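Local coordinates for protein CmeC (PDB 4MT4) that probably serves as the trimeric outer membrane channel of a multidrug efflux system, giving exported compounds a way out of the cell, at residues A72-D77 with A136-F141. Sequence-based numbering, arbitrary orientation.
Sequences AQLGID and ASKSGF
Ser137 OG donates to Asp77 OD2 across 2.4 Å, a very short hydrogen bond and the polar centre of this contact. It enters along the anti lone pair of OD2, the one turned away from OD1. The same oxygen also accepts from within its own helix: Gln73 NE2 lies 3.2 Å from Asp77 OD2, with a nearly straight N-H...O angle of 177°. OD2 sits in the amide plane of Gln73, yet NE2 approaches from above the carboxylate plane, so the two donors reach OD2 from different directions. One helical turn separates Gln73 from Asp77; CG of Gln73 is anti to its backbone N (chi1 -178°), and a bend at chi2 brings the amide round to the carboxylate.

Beside this polar group, Leu74 reaches across with CG anti to its backbone N. Its CD1 rests on the backbone of the facing helix, 3.5 Å from Lys138 N, and lies 3.9 Å from Ser137 CB. CD2 approaches Phe141 CB more loosely, at 4.4 Å. The end of the Phe141 side chain leads away, and the side chain touches Met67 and Ala71 on helix 58-79; Leu74 also touches Tyr134.

The segment axes run antiparallel (168°), 8.8 Å apart at closest approach, consistent with the small Ser137 facing Leu74. The contact joins helix 58-79 to the beginning of long helix 129-195 in the outer membrane factor fold, with strands 84-96 and 109-124 between them in sequence; Gln73 and Ile76 also pack against a second subunit. Two donors on one carboxylate oxygen would probably favour ionised Asp77 and restrict its turning.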
loop_
_atom_site.group_PDB
_atom_site.type_symbol
_atom_site.label_atom_id
_atom_site.label_comp_id
_atom_site.label_asym_id
_atom_site.label_seq_id
_atom_site.Cartn_x
_atom_site.Cartn_y
_atom_site.Cartn_z
ATOM N N ALA B 72 1.787 24.273 10.134
ATOM C CA ALA B 72 1.364 24.383 11.525
ATOM C C ALA B 72 2.441 23.846 12.462
ATOM O O ALA B 72 2.722 24.441 13.501
ATOM C CB ALA B 72 0.052 23.640 11.742
ATOM N N GLN B 73 3.040 22.720 12.085
ATOM C CA GLN B 73 4.108 22.117 12.875
ATOM C C GLN B 73 5.331 23.022 12.878
ATOM O O GLN B 73 6.069 23.087 13.859
ATOM C CB GLN B 73 4.475 20.735 12.328
ATOM C CG GLN B 73 5.548 20.014 13.134
ATOM C CD GLN B 73 5.140 19.786 14.576
ATOM O OE1 GLN B 73 4.027 19.335 14.856
ATOM N NE2 GLN B 73 6.037 20.106 15.500
ATOM N N LEU B 74 5.535 23.719 11.766
ATOM C CA LEU B 74 6.609 24.695 11.646
ATOM C C LEU B 74 6.410 25.844 12.632
ATOM O O LEU B 74 7.370 26.353 13.211
ATOM C CB LEU B 74 6.680 25.232 10.217
ATOM C CG LEU B 74 7.771 26.268 9.942
ATOM C CD1 LEU B 74 9.137 25.676 10.235
ATOM C CD2 LEU B 74 7.691 26.769 8.509
ATOM N N GLY B 75 5.156 26.243 12.815
ATOM C CA GLY B 75 4.819 27.309 13.740
ATOM C C GLY B 75 5.007 26.885 15.183
ATOM O O GLY B 75 5.402 27.688 16.031
ATOM N N ILE B 76 4.717 25.617 15.458
ATOM C CA ILE B 76 4.895 25.050 16.790
ATOM C C ILE B 76 6.368 25.039 17.188
ATOM O O ILE B 76 6.726 25.423 18.301
ATOM C CB ILE B 76 4.343 23.611 16.867
ATOM C CG1 ILE B 76 2.832 23.598 16.634
ATOM C CG2 ILE B 76 4.668 22.985 18.212
ATOM C CD1 ILE B 76 2.226 22.208 16.642
ATOM N N ASP B 77 7.217 24.604 16.264
ATOM C CA ASP B 77 8.645 24.471 16.532
ATOM C C ASP B 77 9.368 25.816 16.550
ATOM O O ASP B 77 10.449 25.934 17.126
ATOM C CB ASP B 77 9.295 23.549 15.499
ATOM C CG ASP B 77 8.886 22.100 15.675
ATOM O OD1 ASP B 77 8.603 21.694 16.823
ATOM O OD2 ASP B 77 8.848 21.367 14.666
ATOM N N ALA B 136 14.465 21.592 10.627
ATOM C CA ALA B 136 13.985 20.304 10.138
ATOM C C ALA B 136 12.529 20.415 9.702
ATOM O O ALA B 136 12.133 19.877 8.671
ATOM C CB ALA B 136 14.144 19.231 11.206
ATOM N N SER B 137 11.736 21.130 10.494
ATOM C CA SER B 137 10.334 21.365 10.166
ATOM C C SER B 137 10.189 22.285 8.960
ATOM O O SER B 137 9.221 22.186 8.206
ATOM C CB SER B 137 9.597 21.960 11.363
ATOM O OG SER B 137 9.547 21.033 12.432
ATOM N N LYS B 138 11.150 23.185 8.791
ATOM C CA LYS B 138 11.150 24.088 7.648
ATOM C C LYS B 138 11.391 23.301 6.368
ATOM O O LYS B 138 10.820 23.606 5.320
ATOM C CB LYS B 138 12.212 25.176 7.820
ATOM C CG LYS B 138 11.985 26.421 6.975
ATOM C CD LYS B 138 12.932 27.538 7.392
ATOM C CE LYS B 138 12.549 28.872 6.761
ATOM N NZ LYS B 138 12.774 28.903 5.289
ATOM N N SER B 139 12.240 22.283 6.465
ATOM C CA SER B 139 12.506 21.395 5.341
ATOM C C SER B 139 11.333 20.439 5.133
ATOM O O SER B 139 11.059 20.005 4.015
ATOM C CB SER B 139 13.796 20.611 5.575
ATOM O OG SER B 139 14.903 21.484 5.710
ATOM N N GLY B 140 10.646 20.116 6.223
ATOM C CA GLY B 140 9.466 19.275 6.163
ATOM C C GLY B 140 8.326 19.984 5.461
ATOM O O GLY B 140 7.553 19.367 4.730
ATOM N N PHE B 141 8.224 21.292 5.687
ATOM C CA PHE B 141 7.202 22.106 5.039
ATOM C C PHE B 141 7.490 22.261 3.550
ATOM O O PHE B 141 6.588 22.151 2.723
ATOM C CB PHE B 141 7.100 23.485 5.695
ATOM C CG PHE B 141 6.297 24.473 4.895
ATOM C CD1 PHE B 141 4.919 24.356 4.811
ATOM C CD2 PHE B 141 6.920 25.510 4.219
ATOM C CE1 PHE B 141 4.176 25.254 4.071
ATOM C CE2 PHE B 141 6.181 26.414 3.478
ATOM C CZ PHE B 141 4.807 26.286 3.404
#